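Local coordinates for RNA-binding protein RO60 (Deinococcus radiodurans, PDB 2NVO), which binds small RNAs that accumulate during recovery from ultraviolet irradiation and contributes to the bacterium's resistance to that radiation, at residues K491-F502 against D511-D519. Residues are numbered along the deposited sequence; the frame is centred on the assembly and turned at random.
Sequences KLIVVGLTATEF and DMLDVVGFD
Two neighbouring parallel strands of the VWFA-like domain meet here, L492 pairing with M512 and G496 with V516. Six backbone hydrogen bonds join them, among them V515 N to V494 O (2.8 Å). At the C-terminal ends of the strands G496 O takes two bonds from opposite faces of its carbonyl plane, G517 N across the contact and A499 N closing a type I turn; G496 suits this turn because a CB would run into A499 CB. G517 has a positive phi (81°), where a side chain would jam against the preceding carbonyl oxygen.

I493, V495 and V515, branched at CB and at home in extended chain, share one face with L513; I493 CG2 meets V515 CG2 at 3.9 Å. Helix 522-530 covers this face, while helix 475-486 packs on L492 and M512 across the sheet, the layered α/β plan of a von Willebrand factor A fold. Beyond the strands, L497 lays CD2 over one face of the F518 ring, 3.9 Å from its centroid, a CH-pi contact.

F502 folds back onto the face carrying D514 and V516, V515 O at its ring edge. With CG between its backbone N and carbonyl carbon (chi1 65°), the ring turns back to the strand and brings CE1 3.6 Å from D514 CG, ring and carboxylate planes 42° apart. A water bridges D514 OD2 (2.7 Å) and F502 O, and OD2 also accepts from I504 N and A505 N, so the buried aspartate ties down the connecting loop.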
loop_
_atom_site.group_PDB
_atom_site.type_symbol
_atom_site.label_atom_id
_atom_site.label_comp_id
_atom_site.label_asym_id
_atom_site.label_seq_id
_atom_site.Cartn_x
_atom_site.Cartn_y
_atom_site.Cartn_z
ATOM N N LYS A 491 22.388 7.905 -2.987
ATOM C CA LYS A 491 21.079 8.482 -2.699
ATOM C C LYS A 491 20.874 8.544 -1.189
ATOM O O LYS A 491 21.510 7.816 -0.439
ATOM C CB LYS A 491 19.968 7.649 -3.340
ATOM C CG LYS A 491 19.945 7.693 -4.867
ATOM C CD LYS A 491 18.838 6.812 -5.404
ATOM C CE LYS A 491 18.641 6.988 -6.901
ATOM N NZ LYS A 491 19.845 6.553 -7.630
ATOM N N LEU A 492 19.968 9.405 -0.753
ATOM C CA LEU A 492 19.647 9.506 0.673
ATOM C C LEU A 492 18.134 9.384 0.863
ATOM O O LEU A 492 17.367 10.064 0.182
ATOM C CB LEU A 492 20.117 10.855 1.222
ATOM C CG LEU A 492 19.568 11.200 2.612
ATOM C CD1 LEU A 492 20.104 10.202 3.642
ATOM C CD2 LEU A 492 19.909 12.656 2.991
ATOM N N ILE A 493 17.714 8.517 1.779
ATOM C CA ILE A 493 16.300 8.414 2.154
ATOM C C ILE A 493 16.245 8.779 3.631
ATOM O O ILE A 493 17.006 8.244 4.420
ATOM C CB ILE A 493 15.747 6.974 2.001
ATOM C CG1 ILE A 493 15.959 6.430 0.568
ATOM C CG2 ILE A 493 14.254 6.916 2.404
ATOM C CD1 ILE A 493 15.602 4.974 0.395
ATOM N N VAL A 494 15.392 9.732 3.977
ATOM C CA VAL A 494 15.135 10.065 5.373
ATOM C C VAL A 494 13.711 9.626 5.730
ATOM O O VAL A 494 12.733 10.069 5.130
ATOM C CB VAL A 494 15.329 11.587 5.624
ATOM C CG1 VAL A 494 15.060 11.923 7.103
ATOM C CG2 VAL A 494 16.750 11.991 5.234
ATOM N N VAL A 495 13.611 8.727 6.700
ATOM C CA VAL A 495 12.342 8.199 7.150
ATOM C C VAL A 495 11.964 8.774 8.526
ATOM O O VAL A 495 12.613 8.483 9.522
ATOM C CB VAL A 495 12.389 6.663 7.235
ATOM C CG1 VAL A 495 10.969 6.121 7.588
ATOM C CG2 VAL A 495 12.843 6.091 5.916
ATOM N N GLY A 496 10.933 9.609 8.554
ATOM C CA GLY A 496 10.344 10.041 9.812
ATOM C C GLY A 496 9.193 9.137 10.131
ATOM O O GLY A 496 8.061 9.392 9.694
ATOM N N LEU A 497 9.476 8.076 10.886
ATOM C CA LEU A 497 8.532 6.978 11.090
ATOM C C LEU A 497 7.195 7.414 11.715
ATOM O O LEU A 497 6.170 6.819 11.444
ATOM C CB LEU A 497 9.160 5.852 11.934
ATOM C CG LEU A 497 10.261 5.046 11.226
ATOM C CD1 LEU A 497 11.161 4.396 12.282
ATOM C CD2 LEU A 497 9.701 4.028 10.234
ATOM N N THR A 498 7.223 8.447 12.545
ATOM C CA THR A 498 5.989 8.996 13.123
ATOM C C THR A 498 5.826 10.483 12.795
ATOM O O THR A 498 5.107 11.188 13.487
ATOM C CB THR A 498 5.988 8.864 14.661
ATOM O OG1 THR A 498 7.178 9.474 15.185
ATOM C CG2 THR A 498 5.941 7.400 15.081
ATOM N N ALA A 499 6.503 10.949 11.746
ATOM C CA ALA A 499 6.472 12.346 11.354
ATOM C C ALA A 499 5.155 12.700 10.662
ATOM O O ALA A 499 4.510 11.853 10.060
ATOM C CB ALA A 499 7.642 12.660 10.430
ATOM N N THR A 500 4.752 13.955 10.757
ATOM C CA THR A 500 3.609 14.430 9.979
ATOM C C THR A 500 4.132 15.355 8.871
ATOM O O THR A 500 3.549 15.440 7.793
ATOM C CB THR A 500 2.558 15.157 10.867
ATOM O OG1 THR A 500 3.190 16.226 11.553
ATOM C CG2 THR A 500 1.966 14.203 11.905
ATOM N N GLU A 501 5.264 16.007 9.127
ATOM C CA GLU A 501 5.884 16.885 8.137
ATOM C C GLU A 501 7.338 17.240 8.496
ATOM O O GLU A 501 7.653 17.559 9.645
ATOM C CB GLU A 501 5.057 18.167 7.978
ATOM C CG GLU A 501 5.466 19.019 6.783
ATOM C CD GLU A 501 5.344 18.267 5.461
ATOM O OE1 GLU A 501 4.204 18.008 5.026
ATOM O OE2 GLU A 501 6.385 17.924 4.851
ATOM N N PHE A 502 8.220 17.138 7.507
ATOM C CA PHE A 502 9.591 17.631 7.595
ATOM C C PHE A 502 10.091 17.774 6.170
ATOM O O PHE A 502 9.459 17.285 5.250
ATOM C CB PHE A 502 10.485 16.695 8.419
ATOM C CG PHE A 502 10.693 15.326 7.798
ATOM C CD1 PHE A 502 11.797 15.074 6.986
ATOM C CD2 PHE A 502 9.799 14.302 8.040
ATOM C CE1 PHE A 502 12.008 13.821 6.425
ATOM C CE2 PHE A 502 9.996 13.045 7.489
ATOM C CZ PHE A 502 11.102 12.799 6.678
ATOM N N ASP A 511 18.246 12.759 -6.148
ATOM C CA ASP A 511 18.947 11.766 -5.339
ATOM C C ASP A 511 18.449 11.704 -3.886
ATOM O O ASP A 511 19.108 11.125 -3.043
ATOM C CB ASP A 511 20.476 11.989 -5.386
ATOM C CG ASP A 511 20.893 13.413 -4.972
ATOM O OD1 ASP A 511 20.026 14.236 -4.607
ATOM O OD2 ASP A 511 22.106 13.717 -5.007
ATOM N N MET A 512 17.284 12.286 -3.612
ATOM C CA MET A 512 16.798 12.390 -2.237
ATOM C C MET A 512 15.318 12.059 -2.125
ATOM O O MET A 512 14.516 12.450 -2.972
ATOM C CB MET A 512 17.013 13.810 -1.696
ATOM C CG MET A 512 18.446 14.268 -1.775
ATOM S SD MET A 512 18.676 15.972 -1.223
ATOM C CE MET A 512 18.845 15.763 0.548
ATOM N N LEU A 513 14.960 11.373 -1.046
ATOM C CA LEU A 513 13.563 11.014 -0.796
ATOM C C LEU A 513 13.262 11.170 0.690
ATOM O O LEU A 513 14.013 10.668 1.519
ATOM C CB LEU A 513 13.319 9.555 -1.186
ATOM C CG LEU A 513 11.903 9.045 -0.880
ATOM C CD1 LEU A 513 10.936 9.719 -1.806
ATOM C CD2 LEU A 513 11.817 7.514 -1.019
ATOM N N ASP A 514 12.175 11.860 1.012
ATOM C CA ASP A 514 11.670 11.939 2.381
ATOM C C ASP A 514 10.442 11.040 2.469
ATOM O O ASP A 514 9.532 11.132 1.636
ATOM C CB ASP A 514 11.237 13.372 2.721
ATOM C CG ASP A 514 12.404 14.321 2.911
ATOM O OD1 ASP A 514 13.561 13.861 3.035
ATOM O OD2 ASP A 514 12.163 15.541 2.959
ATOM N N VAL A 515 10.419 10.172 3.471
ATOM C CA VAL A 515 9.262 9.340 3.755
ATOM C C VAL A 515 8.678 9.851 5.054
ATOM O O VAL A 515 9.310 9.764 6.115
ATOM C CB VAL A 515 9.656 7.882 3.949
ATOM C CG1 VAL A 515 8.417 7.017 4.300
ATOM C CG2 VAL A 515 10.396 7.355 2.697
ATOM N N VAL A 516 7.473 10.391 4.962
ATOM C CA VAL A 516 6.822 11.013 6.104
ATOM C C VAL A 516 5.792 10.024 6.643
ATOM O O VAL A 516 4.799 9.729 5.988
ATOM C CB VAL A 516 6.124 12.322 5.683
ATOM C CG1 VAL A 516 5.514 13.031 6.905
ATOM C CG2 VAL A 516 7.116 13.238 4.984
ATOM N N GLY A 517 6.039 9.513 7.837
ATOM C CA GLY A 517 5.249 8.425 8.380
ATOM C C GLY A 517 5.719 7.099 7.819
ATOM O O GLY A 517 6.824 6.979 7.271
ATOM N N PHE A 518 4.890 6.079 7.980
ATOM C CA PHE A 518 5.197 4.776 7.434
ATOM C C PHE A 518 3.899 4.050 7.198
ATOM O O PHE A 518 2.885 4.365 7.814
ATOM C CB PHE A 518 6.083 3.959 8.382
ATOM C CG PHE A 518 7.150 3.155 7.680
ATOM C CD1 PHE A 518 8.115 3.785 6.924
ATOM C CD2 PHE A 518 7.208 1.769 7.803
ATOM C CE1 PHE A 518 9.115 3.056 6.274
ATOM C CE2 PHE A 518 8.222 1.028 7.165
ATOM C CZ PHE A 518 9.172 1.678 6.404
ATOM N N ASP A 519 3.948 3.087 6.291
ATOM C CA ASP A 519 2.840 2.180 6.047
ATOM C C ASP A 519 3.371 1.012 5.236
ATOM O O ASP A 519 4.574 0.929 4.960
ATOM C CB ASP A 519 1.655 2.878 5.346
ATOM C CG ASP A 519 2.012 3.463 3.978
ATOM O OD1 ASP A 519 3.013 3.049 3.368
ATOM O OD2 ASP A 519 1.272 4.357 3.499
HETATM O O HOH W 1 9.601 16.343 2.487
#